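Local coordinates for protein putative hydrolase (Burkholderia cenocepacia, PDB 4X00) that is probably a serine hydrolase of the alpha/beta hydrolase fold, thought to act as an aryl esterase, at residues K77-W90 and L195-T208. Numbering follows the deposited sequence. Where two conformers were deposited one is given.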
ATOM      1  N   LYS A  77       1.762 -16.093  -7.134  1.00 11.10           N
ATOM      2  CA  LYS A  77       1.500 -15.336  -8.353  0.53 11.58           C
ATOM      3  C   LYS A  77       0.624 -16.140  -9.303  1.00 12.67           C
ATOM      4  O   LYS A  77       1.100 -16.641 -10.320  1.00 14.09           O
ATOM      5  CB  LYS A  77       2.824 -14.946  -9.033  0.53 11.75           C
ATOM      6  CG  LYS A  77       3.749 -14.197  -8.068  0.53 11.19           C
ATOM      7  CD  LYS A  77       5.051 -13.726  -8.699  0.53 10.64           C
ATOM      8  CE  LYS A  77       5.911 -13.006  -7.657  0.53 11.02           C
ATOM      9  NZ  LYS A  77       6.337 -13.926  -6.567  0.53 11.36           N
ATOM     10  N   PRO A  78      -0.667 -16.254  -8.985  1.00 12.74           N
ATOM     11  CA  PRO A  78      -1.574 -16.996  -9.879  1.00 14.08           C
ATOM     12  C   PRO A  78      -1.558 -16.430 -11.291  1.00 14.38           C
ATOM     13  O   PRO A  78      -1.315 -15.248 -11.508  1.00 13.25           O
ATOM     14  CB  PRO A  78      -2.953 -16.819  -9.234  1.00 15.31           C
ATOM     15  CG  PRO A  78      -2.784 -15.748  -8.182  1.00 15.42           C
ATOM     16  CD  PRO A  78      -1.336 -15.770  -7.771  1.00 13.85           C
ATOM     17  N   ALA A  79      -1.802 -17.298 -12.258  1.00 15.82           N
ATOM     18  CA  ALA A  79      -1.808 -16.901 -13.663  1.00 16.91           C
ATOM     19  C   ALA A  79      -3.139 -16.293 -14.103  1.00 16.51           C
ATOM     20  O   ALA A  79      -3.176 -15.497 -15.034  1.00 18.09           O
ATOM     21  CB  ALA A  79      -1.467 -18.103 -14.554  1.00 18.75           C
ATOM     22  N   GLU A  80      -4.237 -16.641 -13.439  1.00 15.87           N
ATOM     23  CA  GLU A  80      -5.552 -16.183 -13.905  1.00 16.14           C
ATOM     24  C   GLU A  80      -5.765 -14.709 -13.612  1.00 13.90           C
ATOM     25  O   GLU A  80      -5.639 -14.297 -12.451  1.00 14.17           O
ATOM     26  CB  GLU A  80      -6.716 -16.950 -13.239  1.00 18.55           C
ATOM     27  CG  GLU A  80      -6.953 -18.382 -13.663  1.00 21.03           C
ATOM     28  CD  GLU A  80      -7.652 -18.523 -15.015  1.00 24.16           C
ATOM     29  OE1 GLU A  80      -7.928 -17.510 -15.698  1.00 24.27           O
ATOM     30  OE2 GLU A  80      -7.943 -19.676 -15.398  1.00 27.30           O
ATOM     31  N   ALA A  81      -6.139 -13.928 -14.624  1.00 12.97           N
ATOM     32  CA  ALA A  81      -6.459 -12.513 -14.405  1.00 12.40           C
ATOM     33  C   ALA A  81      -7.555 -12.364 -13.364  1.00 12.61           C
ATOM     34  O   ALA A  81      -7.521 -11.427 -12.555  1.00 12.66           O
ATOM     35  CB  ALA A  81      -6.888 -11.830 -15.704  1.00 12.24           C
ATOM     36  N   SER A  82      -8.501 -13.291 -13.344  1.00 13.42           N
ATOM     37  CA  SER A  82      -9.615 -13.165 -12.407  1.00 13.36           C
ATOM     38  C   SER A  82      -9.197 -13.361 -10.935  1.00 13.51           C
ATOM     39  O   SER A  82      -9.954 -13.037 -10.020  1.00 14.87           O
ATOM     40  CB  SER A  82     -10.718 -14.141 -12.799  1.00 14.17           C
ATOM     41  OG  SER A  82     -10.250 -15.477 -12.725  1.00 14.47           O
ATOM     42  N   SER A  83      -7.979 -13.834 -10.694  1.00 12.93           N
ATOM     43  CA  SER A  83      -7.443 -13.862  -9.340  1.00 13.11           C
ATOM     44  C   SER A  83      -6.987 -12.480  -8.860  1.00 12.31           C
ATOM     45  O   SER A  83      -6.693 -12.310  -7.681  1.00 12.45           O
ATOM     46  CB  SER A  83      -6.271 -14.845  -9.270  1.00 14.55           C
ATOM     47  OG  SER A  83      -6.739 -16.174  -9.399  1.00 15.83           O
ATOM     48  N   TYR A  84      -6.965 -11.496  -9.759  1.00 10.97           N
ATOM     49  CA  TYR A  84      -6.545 -10.135  -9.418  1.00 10.99           C
ATOM     50  C   TYR A  84      -7.641  -9.083  -9.659  1.00 11.59           C
ATOM     51  O   TYR A  84      -7.648  -8.039  -9.010  1.00 12.47           O
ATOM     52  CB  TYR A  84      -5.316  -9.761 -10.240  1.00 10.98           C
ATOM     53  CG  TYR A  84      -4.143 -10.689 -10.082  1.00 10.06           C
ATOM     54  CD1 TYR A  84      -3.295 -10.623  -8.974  1.00  9.85           C
ATOM     55  CD2 TYR A  84      -3.882 -11.635 -11.060  1.00  9.83           C
ATOM     56  CE1 TYR A  84      -2.234 -11.478  -8.846  1.00  9.03           C
ATOM     57  CE2 TYR A  84      -2.827 -12.493 -10.944  1.00 10.26           C
ATOM     58  CZ  TYR A  84      -1.991 -12.408  -9.851  1.00 10.14           C
ATOM     59  OH  TYR A  84      -0.904 -13.241  -9.720  1.00 11.16           O
ATOM     60  N   THR A  85      -8.522  -9.304 -10.631  1.00 12.47           N
ATOM     61  CA  THR A  85      -9.481  -8.259 -10.979  1.00 13.20           C
ATOM     62  C   THR A  85     -10.562  -8.131  -9.919  1.00 14.85           C
ATOM     63  O   THR A  85     -11.188  -7.079  -9.808  1.00 14.86           O
ATOM     64  CB  THR A  85     -10.130  -8.508 -12.353  1.00 13.55           C
ATOM     65  OG1 THR A  85     -10.675  -9.839 -12.395  1.00 14.26           O
ATOM     66  CG2 THR A  85      -9.091  -8.351 -13.468  1.00 13.96           C
ATOM     67  N   ASP A  86     -10.780  -9.185  -9.135  1.00 15.02           N
ATOM     68  CA  ASP A  86     -11.733  -9.096  -8.031  1.00 16.22           C
ATOM     69  C   ASP A  86     -11.010  -8.475  -6.822  1.00 15.50           C
ATOM     70  O   ASP A  86     -10.174  -9.134  -6.180  1.00 15.27           O
ATOM     71  CB  ASP A  86     -12.296 -10.474  -7.676  1.00 18.65           C
ATOM     72  CG  ASP A  86     -13.299 -10.426  -6.525  1.00 21.82           C
ATOM     73  OD1 ASP A  86     -13.639  -9.314  -6.065  1.00 22.20           O
ATOM     74  OD2 ASP A  86     -13.774 -11.512  -6.102  1.00 24.90           O
ATOM     75  N   GLY A  87     -11.323  -7.214  -6.506  1.00 15.52           N
ATOM     76  CA  GLY A  87     -10.726  -6.535  -5.365  1.00 15.26           C
ATOM     77  C   GLY A  87     -10.881  -7.303  -4.061  1.00 14.97           C
ATOM     78  O   GLY A  87     -10.048  -7.173  -3.168  1.00 15.31           O
ATOM     79  N   ARG A  88     -11.945  -8.089  -3.938  1.00 15.46           N
ATOM     80  CA  ARG A  88     -12.181  -8.853  -2.723  1.00 16.27           C
ATOM     81  C   ARG A  88     -11.043  -9.833  -2.434  1.00 15.71           C
ATOM     82  O   ARG A  88     -10.777 -10.135  -1.262  1.00 15.95           O
ATOM     83  CB  ARG A  88     -13.533  -9.604  -2.814  1.00 18.21           C
ATOM     84  CG  ARG A  88     -13.893 -10.497  -1.619  1.00 22.39           C
ATOM     85  CD  ARG A  88     -13.938  -9.729  -0.294  1.00 25.53           C
ATOM     86  NE  ARG A  88     -14.351 -10.620   0.792  1.00 27.29           N
ATOM     87  CZ  ARG A  88     -15.612 -10.840   1.137  1.00 28.94           C
ATOM     88  NH1 ARG A  88     -16.587 -10.241   0.473  1.00 29.25           N
ATOM     89  NH2 ARG A  88     -15.898 -11.656   2.145  1.00 30.16           N
ATOM     90  N   ARG A  89     -10.379 -10.357  -3.479  1.00 14.58           N
ATOM     91  CA  ARG A  89      -9.310 -11.326  -3.226  1.00 14.37           C
ATOM     92  C   ARG A  89      -8.178 -10.684  -2.437  1.00 12.74           C
ATOM     93  O   ARG A  89      -7.591 -11.308  -1.543  1.00 12.75           O
ATOM     94  CB  ARG A  89      -8.706 -11.894  -4.515  1.00 16.06           C
ATOM     95  CG  ARG A  89      -9.597 -12.674  -5.375  1.00 18.95           C
ATOM     96  CD  ARG A  89      -9.930 -13.986  -4.719  1.00 22.09           C
ATOM     97  NE  ARG A  89     -10.884 -14.613  -5.588  1.00 25.20           N
ATOM     98  CZ  ARG A  89     -10.581 -15.484  -6.545  1.00 27.23           C
ATOM     99  NH1 ARG A  89      -9.333 -15.923  -6.713  1.00 26.82           N
ATOM    100  NH2 ARG A  89     -11.552 -15.957  -7.299  1.00 30.30           N
ATOM    101  N   TRP A  90      -7.866  -9.437  -2.772  1.00 12.57           N
ATOM    102  CA  TRP A  90      -6.777  -8.747  -2.086  1.00 11.86           C
ATOM    103  C   TRP A  90      -7.200  -8.385  -0.659  1.00 11.58           C
ATOM    104  O   TRP A  90      -6.392  -8.417   0.267  1.00 11.91           O
ATOM    105  CB  TRP A  90      -6.378  -7.472  -2.823  1.00 12.06           C
ATOM    106  CG  TRP A  90      -6.064  -7.611  -4.310  1.00 11.08           C
ATOM    107  CD1 TRP A  90      -6.931  -7.925  -5.309  1.00 11.83           C
ATOM    108  CD2 TRP A  90      -4.804  -7.366  -4.944  1.00 10.95           C
ATOM    109  NE1 TRP A  90      -6.293  -7.904  -6.525  1.00 10.86           N
ATOM    110  CE2 TRP A  90      -4.982  -7.562  -6.328  1.00 10.93           C
ATOM    111  CE3 TRP A  90      -3.540  -6.998  -4.473  1.00 11.54           C
ATOM    112  CZ2 TRP A  90      -3.935  -7.414  -7.245  1.00 11.54           C
ATOM    113  CZ3 TRP A  90      -2.513  -6.841  -5.377  1.00 11.18           C
ATOM    114  CH2 TRP A  90      -2.712  -7.031  -6.744  1.00 11.34           C
ATOM    115  N   LEU A 195      10.205  -8.615 -10.119  1.00  8.25           N
ATOM    116  CA  LEU A 195       9.606  -9.845  -9.615  1.00  8.58           C
ATOM    117  C   LEU A 195       8.104  -9.875  -9.796  1.00  9.56           C
ATOM    118  O   LEU A 195       7.492 -10.944  -9.716  1.00 10.92           O
ATOM    119  CB  LEU A 195       9.899 -10.012  -8.123  1.00  8.55           C
ATOM    120  CG  LEU A 195      11.374 -10.004  -7.743  1.00 10.86           C
ATOM    121  CD1 LEU A 195      11.506 -10.069  -6.210  1.00 11.74           C
ATOM    122  CD2 LEU A 195      12.096 -11.172  -8.355  1.00 13.04           C
ATOM    123  N   ALA A 196       7.480  -8.729 -10.030  1.00  9.73           N
ATOM    124  CA  ALA A 196       6.006  -8.718 -10.092  1.00  9.89           C
ATOM    125  C   ALA A 196       5.474  -9.484 -11.312  1.00  8.77           C
ATOM    126  O   ALA A 196       6.011  -9.428 -12.419  1.00  9.45           O
ATOM    127  CB  ALA A 196       5.479  -7.277 -10.099  1.00 12.75           C
ATOM    128  N   SER A 197       4.373 -10.181 -11.084  1.00  8.10           N
ATOM    129  CA  SER A 197       3.718 -10.979 -12.114  1.00  8.34           C
ATOM    130  C   SER A 197       3.175 -10.127 -13.250  1.00  8.37           C
ATOM    131  O   SER A 197       2.451  -9.161 -13.013  1.00  9.08           O
ATOM    132  CB  SER A 197       2.565 -11.775 -11.476  1.00  9.70           C
ATOM    133  OG  SER A 197       1.664 -12.232 -12.488  1.00 10.49           O
ATOM    134  N   TRP A 198       3.474 -10.516 -14.492  1.00  8.13           N
ATOM    135  CA  TRP A 198       2.933  -9.814 -15.647  1.00  8.65           C
ATOM    136  C   TRP A 198       1.419 -10.052 -15.763  1.00  9.33           C
ATOM    137  O   TRP A 198       0.686  -9.213 -16.305  1.00 10.65           O
ATOM    138  CB  TRP A 198       3.634 -10.272 -16.926  1.00  8.66           C
ATOM    139  CG  TRP A 198       5.047  -9.815 -17.037  1.00  8.87           C
ATOM    140  CD1 TRP A 198       5.911  -9.480 -16.018  1.00  9.18           C
ATOM    141  CD2 TRP A 198       5.773  -9.647 -18.251  1.00  8.60           C
ATOM    142  NE1 TRP A 198       7.121  -9.098 -16.541  1.00  9.24           N
ATOM    143  CE2 TRP A 198       7.075  -9.224 -17.913  1.00  8.95           C
ATOM    144  CE3 TRP A 198       5.453  -9.853 -19.596  1.00  8.78           C
ATOM    145  CZ2 TRP A 198       8.030  -8.924 -18.886  1.00  9.26           C
ATOM    146  CZ3 TRP A 198       6.398  -9.555 -20.555  1.00  9.67           C
ATOM    147  CH2 TRP A 198       7.669  -9.102 -20.202  1.00  9.45           C
ATOM    148  N   ASP A 199       0.938 -11.183 -15.237  1.00  9.61           N
ATOM    149  CA  ASP A 199      -0.512 -11.437 -15.238  1.00 10.80           C
ATOM    150  C   ASP A 199      -1.195 -10.459 -14.297  1.00 10.02           C
ATOM    151  O   ASP A 199      -2.228  -9.889 -14.612  1.00 11.25           O
ATOM    152  CB  ASP A 199      -0.807 -12.878 -14.807  1.00 12.60           C
ATOM    153  CG  ASP A 199      -0.147 -13.905 -15.715  1.00 15.25           C
ATOM    154  OD1 ASP A 199      -0.393 -13.810 -16.928  1.00 17.29           O
ATOM    155  OD2 ASP A 199       0.629 -14.767 -15.227  1.00 15.86           O
ATOM    156  N   MET A 200      -0.600 -10.278 -13.124  1.00  9.26           N
ATOM    157  CA  MET A 200      -1.092  -9.319 -12.152  1.00  9.04           C
ATOM    158  C   MET A 200      -1.088  -7.923 -12.772  1.00  9.65           C
ATOM    159  O   MET A 200      -2.096  -7.202 -12.689  1.00 10.03           O
ATOM    160  CB  MET A 200      -0.231  -9.371 -10.895  1.00  8.62           C
ATOM    161  CG  MET A 200      -0.662  -8.356  -9.845  1.00  8.79           C
ATOM    162  SD  MET A 200       0.018  -6.685 -10.092  1.00  9.45           S
ATOM    163  CE  MET A 200       1.796  -7.050 -10.024  1.00 10.05           C
ATOM    164  N   GLN A 201       0.020  -7.546 -13.431  1.00  9.07           N
ATOM    165  CA  GLN A 201       0.113  -6.174 -13.923  1.00 10.23           C
ATOM    166  C   GLN A 201      -0.971  -5.824 -14.940  1.00 10.94           C
ATOM    167  O   GLN A 201      -1.514  -4.719 -14.942  1.00 13.15           O
ATOM    168  CB  GLN A 201       1.465  -5.910 -14.577  1.00 10.47           C
ATOM    169  CG  GLN A 201       2.640  -5.874 -13.635  1.00 10.26           C
ATOM    170  CD  GLN A 201       3.885  -5.632 -14.444  1.00 10.18           C
ATOM    171  OE1 GLN A 201       4.548  -6.563 -14.859  1.00 10.95           O
ATOM    172  NE2 GLN A 201       4.145  -4.365 -14.774  1.00 11.67           N
ATOM    173  N   ARG A 202      -1.265  -6.754 -15.844  1.00 11.33           N
ATOM    174  CA  ARG A 202      -2.317  -6.514 -16.845  1.00 14.29           C
ATOM    175  C   ARG A 202      -3.703  -6.455 -16.208  1.00 14.39           C
ATOM    176  O   ARG A 202      -4.571  -5.682 -16.638  1.00 17.44           O
ATOM    177  CB  ARG A 202      -2.295  -7.599 -17.928  1.00 17.23           C
ATOM    178  CG  ARG A 202      -1.096  -7.501 -18.863  1.00 21.50           C
ATOM    179  CD  ARG A 202      -1.127  -8.543 -19.994  1.00 25.43           C
ATOM    180  NE  ARG A 202      -1.257  -9.910 -19.487  1.00 29.04           N
ATOM    181  CZ  ARG A 202      -0.261 -10.788 -19.349  1.00 30.68           C
ATOM    182  NH1 ARG A 202       0.983 -10.493 -19.709  1.00 31.22           N
ATOM    183  NH2 ARG A 202      -0.526 -11.992 -18.866  1.00 31.15           N
ATOM    184  N   ALA A 203      -3.907  -7.264 -15.177  1.00 12.13           N
ATOM    185  CA  ALA A 203      -5.209  -7.370 -14.538  1.00 13.08           C
ATOM    186  C   ALA A 203      -5.528  -6.235 -13.551  1.00 14.29           C
ATOM    187  O   ALA A 203      -6.697  -5.820 -13.408  1.00 14.79           O
ATOM    188  CB  ALA A 203      -5.303  -8.735 -13.840  1.00 13.77           C
ATOM    189  N   VAL A 204      -4.508  -5.724 -12.857  1.00 15.29           N
ATOM    190  CA  VAL A 204      -4.776  -4.858 -11.715  1.00 15.72           C
ATOM    191  C   VAL A 204      -5.436  -3.542 -12.148  1.00 17.52           C
ATOM    192  O   VAL A 204      -6.175  -2.934 -11.370  1.00 16.70           O
ATOM    193  CB  VAL A 204      -3.469  -4.627 -10.904  1.00 17.63           C
ATOM    194  CG1 VAL A 204      -2.518  -3.751 -11.679  1.00 17.21           C
ATOM    195  CG2 VAL A 204      -3.796  -4.082  -9.518  1.00 18.87           C
ATOM    196  N   ARG A 205      -5.211  -3.144 -13.398  1.00 29.56           N
ATOM    197  CA  ARG A 205      -5.904  -2.040 -14.058  1.00 29.90           C
ATOM    198  C   ARG A 205      -7.424  -2.101 -13.868  1.00 29.90           C
ATOM    199  O   ARG A 205      -8.104  -1.077 -13.728  1.00 29.85           O
ATOM    200  CB  ARG A 205      -5.570  -2.068 -15.565  1.00 20.27           C
ATOM    201  CG  ARG A 205      -4.072  -2.325 -15.865  1.00 20.42           C
ATOM    202  CD  ARG A 205      -3.826  -2.200 -17.356  1.00 20.38           C
ATOM    203  NE  ARG A 205      -4.497  -3.192 -18.206  1.00 20.64           N
ATOM    204  CZ  ARG A 205      -4.961  -2.881 -19.411  1.00 20.37           C
ATOM    205  NH1 ARG A 205      -5.561  -3.775 -20.182  1.00 21.07           N
ATOM    206  NH2 ARG A 205      -4.808  -1.633 -19.840  1.00 21.06           N
ATOM    207  N   SER A 206      -7.937  -3.325 -13.874  1.00 18.69           N
ATOM    208  CA  SER A 206      -9.372  -3.608 -13.843  1.00 16.93           C
ATOM    209  C   SER A 206      -9.863  -4.027 -12.473  1.00 16.43           C
ATOM    210  O   SER A 206     -11.010  -4.437 -12.341  1.00 17.54           O
ATOM    211  CB  SER A 206      -9.724  -4.722 -14.845  1.00 18.54           C
ATOM    212  OG  SER A 206      -9.404  -4.335 -16.164  1.00 21.27           O
ATOM    213  N   MET A 207      -9.005  -3.949 -11.460  1.00 15.18           N
ATOM    214  CA  MET A 207      -9.387  -4.364 -10.111  1.00 14.64           C
ATOM    215  C   MET A 207     -10.510  -3.494  -9.573  1.00 14.60           C
ATOM    216  O   MET A 207     -10.418  -2.279  -9.617  1.00 16.14           O
ATOM    217  CB  MET A 207      -8.202  -4.279  -9.149  1.00 14.28           C
ATOM    218  CG  MET A 207      -8.499  -4.873  -7.775  1.00 14.17           C
ATOM    219  SD  MET A 207      -7.140  -4.568  -6.609  1.00 14.88           S
ATOM    220  CE  MET A 207      -7.438  -2.867  -6.175  1.00 16.64           C
ATOM    221  N   THR A 208     -11.563  -4.119  -9.057  1.00 14.44           N
ATOM    222  CA  THR A 208     -12.649  -3.368  -8.461  1.00 15.50           C
ATOM    223  C   THR A 208     -12.172  -2.691  -7.170  1.00 15.32           C
ATOM    224  O   THR A 208     -11.347  -3.248  -6.439  1.00 15.09           O
ATOM    225  CB  THR A 208     -13.858  -4.278  -8.180  1.00 16.93           C
ATOM    226  OG1 THR A 208     -13.448  -5.393  -7.385  1.00 18.42           O
ATOM    227  CG2 THR A 208     -14.440  -4.809  -9.496  1.00 17.35           C
TER
HETATM  228  O   HOH W   1       1.550 -14.849 -12.679  1.00 14.34           O
HETATM  229  O   HOH W   2      -3.190 -13.506 -17.417  1.00 27.80           O
HETATM  230  O   HOH W   3     -15.000  -7.516  -7.700  1.00 31.79           O
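Met207 reaches across to Trp90, and its side chain can be followed atom by atom. Met207 CB passes Tyr84 O at 3.8 Å. CG, set opposite the backbone N by a chi1 of -172°, touches both that oxygen and Gly87 CA. Met207 SD then lies over one face of the indole, 3.6 Å from the centroid of the five-membered ring of Trp90 and 15° off its normal, a Met-aromatic contact. The chain bends at its last torsion, and CE leads away from the indole. Trp90 NE1 donates to Tyr84 O at 2.8 Å, nearly in the ring plane, which helps to set the rotation of the ring.

Tyr84 presents a ring face to helix 198-204. Met200 CB stands 3.7 Å from the centroid of the Tyr84 ring and 17° off its normal, a CH-pi contact. Met200 CG touches both rings, lying 3.9 Å from Trp90 CH2. Tyr84 OH donates to Pro78 O at 2.7 Å, in the carbonyl plane on a lone pair, which helps to hold the phenol. Ala203 CB packs against Tyr84 CB and Ala81 CB.

Two direct hydrogen bonds close one end: Thr208 N to Thr85 O at 3.1 Å, and Gly87 N to Thr208 OG1 at 2.9 Å. At the other end water takes over, one molecule joining Lys77 O to Ser197 OG and Asp199 OD2, another Ala79 O to Asp199 OD1. Ser197 OG also N-caps helix 198-204, accepting from Met200 N.

Met207 also touches helix 113-125, which follows the probable nucleophile elbow. Residues 77-86 and the start of helix 87-100 thus meet helix 198-204 and the chain leaving it, part of the largely helical insertion between strands 132-136 and 222-227, where the cap of an alpha/beta hydrolase commonly sits.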